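Local coordinates for protein HAD hydrolase, family IA, variant 3 (Entamoeba histolytica, PDB 6W04) that binds a magnesium ion and probably acts as a hydrolase of the haloacid dehalogenase superfamily, of unassigned specificity, at residues G10-T16 against I187-M191; E25-R29 against E71-L75; C88-L94 against T208-I214; K144-Y150 against I165-D169. One frame throughout, in Å; residues are numbered along the deposited sequence.

Contact 1 (G10-T16 against I187-M191)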
loop_
_atom_site.group_PDB
_atom_site.type_symbol
_atom_site.label_atom_id
_atom_site.label_comp_id
_atom_site.label_asym_id
_atom_site.label_seq_id
_atom_site.Cartn_x
_atom_site.Cartn_y
_atom_site.Cartn_z
ATOM N N GLY A 10 0.347 3.888 2.816
ATOM C CA GLY A 10 0.711 5.039 2.007
ATOM C C GLY A 10 -0.396 5.525 1.103
ATOM O O GLY A 10 -0.272 6.604 0.526
ATOM N N THR A 11 -1.485 4.774 0.997
ATOM C CA THR A 11 -2.609 5.099 0.129
ATOM C C THR A 11 -3.874 5.346 0.942
ATOM O O THR A 11 -4.440 6.444 0.874
ATOM C CB THR A 11 -2.805 3.948 -0.886
ATOM O OG1 THR A 11 -1.675 3.885 -1.775
ATOM C CG2 THR A 11 -4.084 4.139 -1.705
ATOM N N LEU A 12 -4.336 4.359 1.721
ATOM C CA LEU A 12 -5.491 4.560 2.592
ATOM C C LEU A 12 -5.118 5.131 3.952
ATOM O O LEU A 12 -5.957 5.787 4.589
ATOM C CB LEU A 12 -6.254 3.240 2.776
ATOM C CG LEU A 12 -7.168 2.875 1.601
ATOM C CD1 LEU A 12 -7.778 1.494 1.780
ATOM C CD2 LEU A 12 -8.294 3.936 1.408
ATOM N N ILE A 13 -3.895 4.897 4.427
ATOM C CA ILE A 13 -3.366 5.598 5.595
ATOM C C ILE A 13 -1.989 6.160 5.246
ATOM O O ILE A 13 -1.224 5.534 4.512
ATOM C CB ILE A 13 -3.291 4.680 6.839
ATOM C CG1 ILE A 13 -2.361 3.470 6.620
ATOM C CG2 ILE A 13 -4.693 4.206 7.260
ATOM C CD1 ILE A 13 -2.115 2.661 7.955
ATOM N N PHE A 14 -1.678 7.357 5.748
ATOM C CA PHE A 14 -0.385 7.977 5.431
ATOM C C PHE A 14 0.589 7.587 6.541
ATOM O O PHE A 14 0.892 8.360 7.444
ATOM C CB PHE A 14 -0.519 9.491 5.274
ATOM C CG PHE A 14 -1.222 9.929 3.997
ATOM C CD1 PHE A 14 -2.016 9.043 3.271
ATOM C CD2 PHE A 14 -1.070 11.231 3.518
ATOM C CE1 PHE A 14 -2.673 9.447 2.102
ATOM C CE2 PHE A 14 -1.722 11.645 2.342
ATOM C CZ PHE A 14 -2.526 10.748 1.636
ATOM N N ASP A 15 1.069 6.340 6.478
ATOM C CA ASP A 15 1.904 5.774 7.538
ATOM C C ASP A 15 3.377 5.715 7.175
ATOM O O ASP A 15 4.167 5.139 7.928
ATOM C CB ASP A 15 1.403 4.374 7.925
ATOM C CG ASP A 15 1.443 3.378 6.756
ATOM O OD1 ASP A 15 1.487 3.804 5.579
ATOM O OD2 ASP A 15 1.427 2.158 7.022
ATOM N N THR A 16 3.789 6.320 6.064
ATOM C CA THR A 16 5.215 6.287 5.756
ATOM C C THR A 16 6.080 6.899 6.863
ATOM O O THR A 16 7.099 6.276 7.219
ATOM C CB THR A 16 5.474 6.951 4.399
ATOM O OG1 THR A 16 4.771 6.210 3.395
ATOM C CG2 THR A 16 6.998 6.943 4.089
ATOM N N ILE A 187 -1.687 8.291 -5.479
ATOM C CA ILE A 187 -1.986 9.012 -4.246
ATOM C C ILE A 187 -0.710 9.718 -3.814
ATOM O O ILE A 187 0.313 9.065 -3.562
ATOM C CB ILE A 187 -2.509 8.082 -3.139
ATOM C CG1 ILE A 187 -3.884 7.500 -3.507
ATOM C CG2 ILE A 187 -2.617 8.843 -1.832
ATOM C CD1 ILE A 187 -4.970 8.546 -3.747
ATOM N N ALA A 188 -0.762 11.053 -3.723
ATOM C CA ALA A 188 0.440 11.859 -3.472
ATOM C C ALA A 188 0.769 11.953 -1.973
ATOM O O ALA A 188 0.879 13.031 -1.390
ATOM C CB ALA A 188 0.271 13.248 -4.091
ATOM N N SER A 189 0.954 10.796 -1.339
ATOM C CA SER A 189 1.293 10.825 0.083
ATOM C C SER A 189 2.780 11.046 0.317
ATOM O O SER A 189 3.156 11.649 1.325
ATOM C CB SER A 189 0.859 9.534 0.781
ATOM O OG SER A 189 1.475 8.411 0.170
ATOM N N GLU A 190 3.633 10.553 -0.566
ATOM C CA GLU A 190 5.068 10.791 -0.481
ATOM C C GLU A 190 5.643 11.410 -1.744
ATOM O O GLU A 190 6.442 12.343 -1.666
ATOM C CB GLU A 190 5.806 9.474 -0.161
ATOM C CG GLU A 190 5.709 9.094 1.315
ATOM C CD GLU A 190 6.414 10.098 2.229
ATOM O OE1 GLU A 190 7.553 10.499 1.895
ATOM O OE2 GLU A 190 5.832 10.484 3.278
ATOM N N MET A 191 5.258 10.922 -2.912
ATOM C CA MET A 191 5.541 11.642 -4.142
ATOM C C MET A 191 4.549 12.781 -4.324
ATOM O O MET A 191 3.425 12.726 -3.828
ATOM C CB MET A 191 5.483 10.679 -5.322
ATOM C CG MET A 191 6.544 9.568 -5.152
ATOM S SD MET A 191 6.475 8.270 -6.389
ATOM C CE MET A 191 6.792 9.185 -7.870
#
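S189 meets G10 and F14 at once, and its short side chain shows how one serine can be divided between a polar and an aromatic partner. CB comes first: it sits over the middle of the F14 ring, 3.5 Å from the centroid and only 4° off the ring normal, a CH-pi contact of nearly ideal placement. Beyond it OG turns into the space between the backbone N and the carbonyl carbon (chi1 58°), which brings it off the ring and onto the backbone. There S189 OG donates to G10 O over a short 2.5 Å, in the plane of the carbonyl and on one of its lone pairs.

I187 continues the contact on the buried side. Its CG2 methyl lies 4.0 Å from F14 CZ, obliquely to the ring, while CG1 packs 3.8 Å from CG2 of T11. On the outer side T16 and E190 approach from opposite directions, and T16 OG1 touches a methylene, E190 CG, at 3.7 Å.

G10 and T11 belong to the sequence D7-F8-N9-G10-T11, the first signature motif of haloacid dehalogenase-like enzymes, in which D7 through its carboxylate and N9 through its backbone O bind the magnesium ion. T11 OG1 is hydrogen-bonded to D7 and to the metal ligand D169, leaving CG2 to meet I187. The serine bond to G10 O and this methyl contact tie the loop after strand 183-187 to the motif. T11 O, buried in the plane of the F14 ring at its edge, has no polar partner in the model, which probably costs some stability.

Contact 2 (E25-R29 against E71-L75)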
loop_
_atom_site.group_PDB
_atom_site.type_symbol
_atom_site.label_atom_id
_atom_site.label_comp_id
_atom_site.label_asym_id
_atom_site.label_seq_id
_atom_site.Cartn_x
_atom_site.Cartn_y
_atom_site.Cartn_z
ATOM N N GLU A 25 14.482 3.562 14.592
ATOM C CA GLU A 25 14.627 2.965 15.915
ATOM C C GLU A 25 15.325 1.612 15.831
ATOM O O GLU A 25 16.191 1.308 16.660
ATOM C CB GLU A 25 13.245 2.860 16.591
ATOM C CG GLU A 25 13.252 2.153 17.955
ATOM C CD GLU A 25 13.943 2.944 19.084
ATOM O OE1 GLU A 25 14.478 2.291 20.011
ATOM O OE2 GLU A 25 13.948 4.203 19.063
ATOM N N MET A 26 14.983 0.792 14.828
ATOM C CA MET A 26 15.637 -0.513 14.682
ATOM C C MET A 26 17.117 -0.356 14.376
ATOM O O MET A 26 17.954 -1.089 14.921
ATOM C CB MET A 26 14.997 -1.340 13.555
ATOM C CG MET A 26 13.570 -1.804 13.843
ATOM S SD MET A 26 13.474 -2.766 15.372
ATOM C CE MET A 26 14.409 -4.172 14.797
ATOM N N ALA A 27 17.454 0.555 13.468
ATOM C CA ALA A 27 18.857 0.855 13.219
ATOM C C ALA A 27 19.580 1.233 14.506
ATOM O O ALA A 27 20.717 0.800 14.747
ATOM C CB ALA A 27 18.975 1.966 12.177
ATOM N N LYS A 28 18.955 2.065 15.340
ATOM C CA LYS A 28 19.621 2.483 16.569
ATOM C C LYS A 28 19.838 1.291 17.493
ATOM O O LYS A 28 20.903 1.153 18.102
ATOM C CB LYS A 28 18.799 3.578 17.260
ATOM C CG LYS A 28 19.339 4.090 18.640
ATOM C CD LYS A 28 20.573 4.989 18.485
ATOM C CE LYS A 28 21.135 5.456 19.825
ATOM N NZ LYS A 28 22.452 6.154 19.667
ATOM N N ARG A 29 18.837 0.416 17.597
ATOM C CA ARG A 29 18.939 -0.737 18.482
ATOM C C ARG A 29 20.031 -1.687 18.018
ATOM O O ARG A 29 20.790 -2.210 18.841
ATOM C CB ARG A 29 17.599 -1.475 18.545
ATOM C CG ARG A 29 16.498 -0.657 19.214
ATOM C CD ARG A 29 15.173 -1.416 19.304
ATOM N NE ARG A 29 14.130 -0.551 19.862
ATOM C CZ ARG A 29 12.876 -0.929 20.088
ATOM N NH1 ARG A 29 12.505 -2.167 19.798
ATOM N NH2 ARG A 29 11.998 -0.066 20.610
ATOM N N GLU A 71 10.588 -8.186 14.159
ATOM C CA GLU A 71 10.827 -7.214 15.229
ATOM C C GLU A 71 10.437 -5.807 14.794
ATOM O O GLU A 71 9.849 -5.050 15.576
ATOM C CB GLU A 71 12.294 -7.219 15.674
ATOM C CG GLU A 71 12.738 -8.496 16.359
ATOM C CD GLU A 71 14.140 -8.401 16.978
ATOM O OE1 GLU A 71 14.756 -7.305 16.963
ATOM O OE2 GLU A 71 14.623 -9.440 17.481
ATOM N N LYS A 72 10.808 -5.406 13.566
ATOM C CA LYS A 72 10.397 -4.090 13.092
ATOM C C LYS A 72 8.880 -3.993 12.967
ATOM O O LYS A 72 8.285 -2.965 13.314
ATOM C CB LYS A 72 11.065 -3.768 11.749
ATOM C CG LYS A 72 10.557 -2.434 11.140
ATOM C CD LYS A 72 9.377 -2.626 10.189
ATOM C CE LYS A 72 8.743 -1.261 9.809
ATOM N NZ LYS A 72 7.665 -1.483 8.802
ATOM N N GLU A 73 8.230 -5.042 12.458
ATOM C CA GLU A 73 6.786 -4.964 12.272
ATOM C C GLU A 73 6.040 -4.980 13.596
ATOM O O GLU A 73 4.996 -4.328 13.712
ATOM C CB GLU A 73 6.282 -6.088 11.348
ATOM C CG GLU A 73 6.839 -5.994 9.922
ATOM C CD GLU A 73 6.463 -4.721 9.109
ATOM O OE1 GLU A 73 5.921 -3.721 9.633
ATOM O OE2 GLU A 73 6.739 -4.723 7.894
ATOM N N ASN A 74 6.557 -5.692 14.599
ATOM C CA ASN A 74 5.970 -5.602 15.927
ATOM C C ASN A 74 6.031 -4.171 16.465
ATOM O O ASN A 74 5.061 -3.682 17.064
ATOM C CB ASN A 74 6.678 -6.575 16.868
ATOM C CG ASN A 74 6.247 -6.405 18.293
ATOM O OD1 ASN A 74 7.068 -6.170 19.176
ATOM N ND2 ASN A 74 4.944 -6.499 18.529
ATOM N N LEU A 75 7.161 -3.488 16.276
ATOM C CA LEU A 75 7.248 -2.086 16.700
ATOM C C LEU A 75 6.239 -1.232 15.931
ATOM O O LEU A 75 5.496 -0.439 16.519
ATOM C CB LEU A 75 8.674 -1.563 16.522
ATOM C CG LEU A 75 8.989 -0.071 16.794
ATOM C CD1 LEU A 75 8.499 0.399 18.167
ATOM C CD2 LEU A 75 10.519 0.212 16.673
#
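In the helical cap characteristic of this branch of the superfamily, helix 16-31 crosses helix 62-82, and M26 and L75 do most to bridge them. The short segments run more nearly antiparallel than parallel, at 130° between their directions, with axes 10.9 Å apart. M26 folds back through two bends, and its atoms serve different neighbours: CG lies 3.8 Å from CB of K72, and the terminal CE reaches 3.8 Å from CB of E71. Both contacts use the aliphatic roots of charged residues, whose polar ends go to other partners: E71 to K67, K72 to E73 and to H19 farther back on helix 16-31, a polar tie between the same helices.

From the other helix L75, with CG anti to the backbone N (chi1 175°), presents CD2 to the E25 methylene CG at 3.6 Å. The same methyl lies over one face of the R29 guanidinium, 4.1 Å above its plane, toward the rim. That group is steadied within its own helix: R29 NE donates to the anti lone pair of E25 OE1 at 2.9 Å, close to the guanidinium plane. Between residues 25-29 and 71-75, then, the contact is van der Waals packing, including that of a methyl against the guanidinium face.

Contact 3 (C88-L94 against T208-I214)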
loop_
_atom_site.group_PDB
_atom_site.type_symbol
_atom_site.label_atom_id
_atom_site.label_comp_id
_atom_site.label_asym_id
_atom_site.label_seq_id
_atom_site.Cartn_x
_atom_site.Cartn_y
_atom_site.Cartn_z
ATOM N N CYS A 88 -7.440 7.945 5.061
ATOM C CA CYS A 88 -7.225 9.159 4.286
ATOM C C CYS A 88 -8.538 9.911 4.061
ATOM O O CYS A 88 -9.616 9.309 3.947
ATOM C CB CYS A 88 -6.563 8.790 2.948
ATOM S SG CYS A 88 -6.290 10.183 1.843
ATOM N N ASP A 89 -8.447 11.244 4.044
ATOM C CA ASP A 89 -9.619 12.086 3.792
ATOM C C ASP A 89 -10.370 11.609 2.556
ATOM O O ASP A 89 -9.764 11.299 1.528
ATOM C CB ASP A 89 -9.213 13.550 3.595
ATOM C CG ASP A 89 -8.804 14.239 4.884
ATOM O OD1 ASP A 89 -8.976 13.659 5.975
ATOM O OD2 ASP A 89 -8.299 15.374 4.792
ATOM N N GLY A 90 -11.694 11.551 2.664
ATOM C CA GLY A 90 -12.529 11.165 1.546
ATOM C C GLY A 90 -12.650 9.676 1.309
ATOM O O GLY A 90 -13.544 9.257 0.563
ATOM N N ALA A 91 -11.799 8.857 1.931
ATOM C CA ALA A 91 -11.827 7.425 1.661
ATOM C C ALA A 91 -13.164 6.809 2.054
ATOM O O ALA A 91 -13.800 6.114 1.246
ATOM C CB ALA A 91 -10.677 6.734 2.390
ATOM N N ILE A 92 -13.620 7.060 3.287
ATOM C CA ILE A 92 -14.870 6.444 3.738
ATOM C C ILE A 92 -16.021 6.858 2.834
ATOM O O ILE A 92 -16.864 6.031 2.462
ATOM C CB ILE A 92 -15.149 6.785 5.218
ATOM C CG1 ILE A 92 -14.062 6.175 6.115
ATOM C CG2 ILE A 92 -16.513 6.271 5.645
ATOM C CD1 ILE A 92 -14.326 6.342 7.596
ATOM N N ASN A 93 -16.059 8.137 2.444
ATOM C CA ASN A 93 -17.097 8.605 1.529
ATOM C C ASN A 93 -17.073 7.832 0.222
ATOM O O ASN A 93 -18.127 7.450 -0.304
ATOM C CB ASN A 93 -16.924 10.094 1.241
ATOM C CG ASN A 93 -17.288 10.967 2.419
ATOM O OD1 ASN A 93 -17.994 10.541 3.340
ATOM N ND2 ASN A 93 -16.816 12.210 2.393
ATOM N N LEU A 94 -15.879 7.623 -0.340
ATOM C CA LEU A 94 -15.779 6.834 -1.563
ATOM C C LEU A 94 -16.290 5.415 -1.340
ATOM O O LEU A 94 -17.041 4.886 -2.169
ATOM C CB LEU A 94 -14.331 6.817 -2.065
ATOM C CG LEU A 94 -14.114 6.243 -3.463
ATOM C CD1 LEU A 94 -15.120 6.871 -4.434
ATOM C CD2 LEU A 94 -12.656 6.459 -3.947
ATOM N N THR A 208 -5.903 13.517 -1.903
ATOM C CA THR A 208 -6.820 12.755 -1.058
ATOM C C THR A 208 -8.000 12.268 -1.895
ATOM O O THR A 208 -8.199 12.695 -3.035
ATOM C CB THR A 208 -7.359 13.583 0.113
ATOM O OG1 THR A 208 -8.426 14.413 -0.357
ATOM C CG2 THR A 208 -6.277 14.450 0.725
ATOM N N PHE A 209 -8.822 11.392 -1.305
ATOM C CA PHE A 209 -9.965 10.879 -2.052
ATOM C C PHE A 209 -11.093 11.897 -2.196
ATOM O O PHE A 209 -12.025 11.647 -2.966
ATOM C CB PHE A 209 -10.464 9.569 -1.423
ATOM C CG PHE A 209 -9.442 8.465 -1.505
ATOM C CD1 PHE A 209 -9.374 7.652 -2.630
ATOM C CD2 PHE A 209 -8.490 8.309 -0.503
ATOM C CE1 PHE A 209 -8.404 6.659 -2.737
ATOM C CE2 PHE A 209 -7.506 7.326 -0.598
ATOM C CZ PHE A 209 -7.465 6.496 -1.712
ATOM N N ASN A 210 -11.018 13.042 -1.509
ATOM C CA ASN A 210 -11.937 14.143 -1.790
ATOM C C ASN A 210 -11.800 14.656 -3.216
ATOM O O ASN A 210 -12.714 15.317 -3.716
ATOM C CB ASN A 210 -11.706 15.318 -0.833
ATOM C CG ASN A 210 -12.097 15.002 0.596
ATOM O OD1 ASN A 210 -12.968 14.170 0.844
ATOM N ND2 ASN A 210 -11.453 15.671 1.546
ATOM N N GLU A 211 -10.682 14.370 -3.881
ATOM C CA GLU A 211 -10.368 14.968 -5.171
ATOM C C GLU A 211 -10.735 14.076 -6.349
ATOM O O GLU A 211 -10.397 14.401 -7.488
ATOM C CB GLU A 211 -8.885 15.321 -5.219
ATOM C CG GLU A 211 -8.456 16.290 -4.126
ATOM C CD GLU A 211 -6.973 16.597 -4.185
ATOM O OE1 GLU A 211 -6.227 15.776 -4.758
ATOM O OE2 GLU A 211 -6.559 17.659 -3.673
ATOM N N ILE A 212 -11.411 12.963 -6.106
ATOM C CA ILE A 212 -11.789 12.036 -7.162
ATOM C C ILE A 212 -13.286 11.752 -7.051
ATOM O O ILE A 212 -13.842 11.714 -5.947
ATOM C CB ILE A 212 -10.948 10.741 -7.080
ATOM C CG1 ILE A 212 -11.122 9.890 -8.335
ATOM C CG2 ILE A 212 -11.275 9.933 -5.818
ATOM C CD1 ILE A 212 -10.624 10.549 -9.589
ATOM N N THR A 213 -13.944 11.584 -8.198
ATOM C CA THR A 213 -15.339 11.170 -8.256
ATOM C C THR A 213 -15.464 9.846 -9.003
ATOM O O THR A 213 -14.578 9.446 -9.764
ATOM C CB THR A 213 -16.228 12.221 -8.944
ATOM O OG1 THR A 213 -16.004 12.194 -10.359
ATOM C CG2 THR A 213 -15.940 13.617 -8.411
ATOM N N ILE A 214 -16.591 9.166 -8.776
ATOM C CA ILE A 214 -16.907 7.959 -9.538
ATOM C C ILE A 214 -16.860 8.246 -11.034
ATOM O O ILE A 214 -16.378 7.428 -11.830
ATOM C CB ILE A 214 -18.290 7.422 -9.128
ATOM C CG1 ILE A 214 -18.489 7.529 -7.614
ATOM C CG2 ILE A 214 -18.480 5.996 -9.636
ATOM C CD1 ILE A 214 -17.767 6.490 -6.847
HETATM O O HOH W 1 -14.577 10.914 -1.322
#
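F209 packs against the turn made by C88, D89 and G90 and against the first turn of the helix that follows, and here the fit is close. F209 CB lies 3.5 Å from G90 C. Around the ring, F209 CD2 approaches C88 SG at 3.7 Å in an oblique sulfur-aromatic contact and has A91 CB nearby, while F209 CD1 meets CD2 of L94 at the same 3.7 Å, the two side chains crossing at about a right angle. D89 O stands near the ring plane at its edge and also takes the backbone bond from F209 N (3.0 Å). N210 OD1 presses to 3.1 Å from G90 CA, without a hydrogen bond to G90 N. Farther along, L94 CD1 touches I214 CD1 at 3.6 Å.

The turn is a type II beta turn from C88 to A91, and it leads directly into helix 91-100 with G90 as N-cap. G90 adopts a positive phi of 81°, and its bare CA lets the backbone of F209 and N210 come close. Facing it, T208 OG1 accepts from N210 N in an ST turn at the start of the 3-10 segment 209-211, on the way from the edge strand 205-206 to helix 214-222.

Toward solvent the fit is slacker. A water donates to both G90 O (2.7 Å) and F209 O (3.1 Å), bridging two carbonyls that could not bond to each other. The exposed N210 lays ND2 beside the methylene of D89.

Contact 4 (K144-Y150 against I165-D169). With MG (magnesium ion), chain B; EDO (1,2-ethanediol), chain C.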
loop_
_atom_site.group_PDB
_atom_site.type_symbol
_atom_site.label_atom_id
_atom_site.label_comp_id
_atom_site.label_asym_id
_atom_site.label_seq_id
_atom_site.Cartn_x
_atom_site.Cartn_y
_atom_site.Cartn_z
ATOM N N LYS A 144 4.836 -6.840 -5.430
ATOM C CA LYS A 144 5.031 -5.704 -6.317
ATOM C C LYS A 144 6.520 -5.506 -6.589
ATOM O O LYS A 144 7.337 -5.647 -5.675
ATOM C CB LYS A 144 4.448 -4.435 -5.689
ATOM C CG LYS A 144 3.017 -4.579 -5.216
ATOM C CD LYS A 144 2.653 -3.403 -4.332
ATOM C CE LYS A 144 1.249 -3.533 -3.848
ATOM N NZ LYS A 144 0.815 -2.339 -3.087
ATOM N N PRO A 145 6.907 -5.127 -7.810
ATOM C CA PRO A 145 6.065 -4.708 -8.940
ATOM C C PRO A 145 5.431 -5.816 -9.775
ATOM O O PRO A 145 4.841 -5.485 -10.803
ATOM C CB PRO A 145 7.053 -3.944 -9.817
ATOM C CG PRO A 145 8.331 -4.733 -9.604
ATOM C CD PRO A 145 8.344 -5.059 -8.150
ATOM N N ALA A 146 5.576 -7.088 -9.408
ATOM C CA ALA A 146 4.888 -8.125 -10.169
ATOM C C ALA A 146 3.384 -7.832 -10.197
ATOM O O ALA A 146 2.851 -7.224 -9.261
ATOM C CB ALA A 146 5.135 -9.515 -9.576
ATOM N N PRO A 147 2.687 -8.215 -11.280
ATOM C CA PRO A 147 1.227 -7.996 -11.353
ATOM C C PRO A 147 0.406 -8.854 -10.401
ATOM O O PRO A 147 -0.790 -8.572 -10.220
ATOM C CB PRO A 147 0.889 -8.359 -12.809
ATOM C CG PRO A 147 1.997 -9.306 -13.239
ATOM C CD PRO A 147 3.231 -8.765 -12.543
ATOM N N ASP A 148 1.003 -9.880 -9.795
ATOM C CA ASP A 148 0.231 -10.946 -9.154
ATOM C C ASP A 148 -0.820 -10.408 -8.180
ATOM O O ASP A 148 -1.977 -10.838 -8.208
ATOM C CB ASP A 148 1.174 -11.897 -8.424
ATOM C CG ASP A 148 2.259 -12.453 -9.322
ATOM O OD1 ASP A 148 2.482 -11.889 -10.415
ATOM O OD2 ASP A 148 2.890 -13.454 -8.923
ATOM N N ILE A 149 -0.439 -9.469 -7.308
ATOM C CA ILE A 149 -1.365 -9.061 -6.247
ATOM C C ILE A 149 -2.642 -8.443 -6.813
ATOM O O ILE A 149 -3.726 -8.614 -6.235
ATOM C CB ILE A 149 -0.666 -8.112 -5.243
ATOM C CG1 ILE A 149 -1.491 -7.996 -3.963
ATOM C CG2 ILE A 149 -0.428 -6.695 -5.821
ATOM C CD1 ILE A 149 -0.769 -7.203 -2.882
ATOM N N TYR A 150 -2.566 -7.745 -7.950
ATOM C CA TYR A 150 -3.784 -7.110 -8.451
ATOM C C TYR A 150 -4.628 -8.050 -9.304
ATOM O O TYR A 150 -5.862 -7.938 -9.291
ATOM C CB TYR A 150 -3.446 -5.811 -9.213
ATOM C CG TYR A 150 -3.089 -4.718 -8.228
ATOM C CD1 TYR A 150 -3.988 -4.361 -7.226
ATOM C CD2 TYR A 150 -1.842 -4.087 -8.255
ATOM C CE1 TYR A 150 -3.681 -3.392 -6.290
ATOM C CE2 TYR A 150 -1.516 -3.100 -7.308
ATOM C CZ TYR A 150 -2.437 -2.771 -6.319
ATOM O OH TYR A 150 -2.158 -1.799 -5.366
ATOM N N ILE A 165 -9.872 0.233 -11.494
ATOM C CA ILE A 165 -9.041 1.315 -10.985
ATOM C C ILE A 165 -8.200 0.789 -9.828
ATOM O O ILE A 165 -8.696 0.052 -8.968
ATOM C CB ILE A 165 -9.910 2.505 -10.535
ATOM C CG1 ILE A 165 -10.589 3.139 -11.747
ATOM C CG2 ILE A 165 -9.065 3.509 -9.770
ATOM C CD1 ILE A 165 -9.618 3.871 -12.706
ATOM N N VAL A 166 -6.917 1.159 -9.814
ATOM C CA VAL A 166 -6.017 0.908 -8.701
ATOM C C VAL A 166 -5.519 2.249 -8.179
ATOM O O VAL A 166 -5.051 3.084 -8.959
ATOM C CB VAL A 166 -4.837 0.012 -9.114
ATOM C CG1 VAL A 166 -3.802 -0.061 -7.976
ATOM C CG2 VAL A 166 -5.351 -1.371 -9.497
ATOM N N PHE A 167 -5.652 2.462 -6.867
ATOM C CA PHE A 167 -5.058 3.598 -6.166
ATOM C C PHE A 167 -3.757 3.127 -5.525
ATOM O O PHE A 167 -3.755 2.145 -4.781
ATOM C CB PHE A 167 -5.994 4.141 -5.085
ATOM C CG PHE A 167 -7.206 4.887 -5.633
ATOM C CD1 PHE A 167 -8.459 4.299 -5.634
ATOM C CD2 PHE A 167 -7.080 6.182 -6.101
ATOM C CE1 PHE A 167 -9.584 4.988 -6.102
ATOM C CE2 PHE A 167 -8.184 6.883 -6.591
ATOM C CZ PHE A 167 -9.437 6.278 -6.588
ATOM N N GLU A 168 -2.662 3.820 -5.813
ATOM C CA GLU A 168 -1.351 3.364 -5.371
ATOM C C GLU A 168 -0.492 4.582 -5.071
ATOM O O GLU A 168 -0.735 5.665 -5.608
ATOM C CB GLU A 168 -0.683 2.490 -6.442
ATOM C CG GLU A 168 -0.853 1.021 -6.234
ATOM C CD GLU A 168 0.060 0.504 -5.138
ATOM O OE1 GLU A 168 0.769 1.332 -4.497
ATOM O OE2 GLU A 168 0.070 -0.731 -4.932
ATOM N N ASP A 169 0.529 4.396 -4.214
ATOM C CA ASP A 169 1.376 5.510 -3.777
ATOM C C ASP A 169 2.855 5.343 -4.095
ATOM O O ASP A 169 3.636 6.261 -3.811
ATOM C CB ASP A 169 1.236 5.748 -2.264
ATOM C CG ASP A 169 1.822 4.618 -1.433
ATOM O OD1 ASP A 169 2.737 4.878 -0.615
ATOM O OD2 ASP A 169 1.349 3.468 -1.584
HETATM MG MG MG B . 1.543 1.627 -0.618
HETATM C C1 EDO C . 3.185 -0.526 0.834
HETATM O O1 EDO C . 1.930 -0.182 0.261
HETATM C C2 EDO C . 3.342 -1.955 0.442
HETATM O O2 EDO C . 2.743 -2.023 -0.849
HETATM O O HOH W 2 2.195 0.739 -2.444
HETATM O O HOH W 3 3.419 2.441 0.206
#
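The two backbones keep their distance, 8.3 Å between the CA atoms of Y150 and V166 and 11.1 Å between those of K144 and E168, so the gap is spanned by long side chains. K144 reaches in with its chain extended beyond CG and donates from NZ to E168 OE2 at 2.6 Å, a salt bridge on the syn lone pair. The same oxygen takes Y150 OH at 2.5 Å, met on its anti side and somewhat out of the carboxylate plane. Ring and carboxylate stand almost perpendicular, 87° apart, with E168 OE2 at the edge of the ring. V166 CG1 rests over one ring face, 3.9 Å from the centroid in a CH-pi contact, and I149 CG2 lies against the opposite face, so the ring is flanked on both sides.

K144 and the pair E168-D169 match the later signature motifs of the haloacid dehalogenase fold, gathered at the C-terminal ends of the parallel strands and in the loops that follow them. D169 OD2 binds the magnesium ion at 2.1 Å, beside D7 and N9, two waters and an ethanediol oxygen, the last probably from the crystallisation liquor. E168 does not touch the metal in this chain, although it has been seen as a magnesium ligand in this protein. Its OE1 accepts from D169 N, through the anti lone pair, and from a metal-bound water (2.6 Å). K144 NZ also makes a salt bridge with D7. Fixed at both oxygens, E168 is placed here as a second-shell group that links the lysine, the tyrosine hydroxyl and the backbone N of D169, and probably helps to orient the metal-bound water.

Contacts 1, 3 and 4 form one touching group beside the parallel sheet, and contact 2 stands apart in the helical cap. The centres of contacts 1 and 4 are about 15 Å apart, and the two are joined by I187 N to E168 O between neighbouring strands and by T11 OG1 to D169 OD2 beside the magnesium ion. Contact 3 meets contact 1 where L12 O faces C88 N, and contact 4 where F209 packs edge-to-face on F167. Contact 2 lies about 33 Å from contact 3, centre to centre. Along the chain, contacts 2 and 4 nest within contact 1, and contact 4 also within contact 3; contacts 1 and 3 cross, the C-terminal part packing back on residues 88-94.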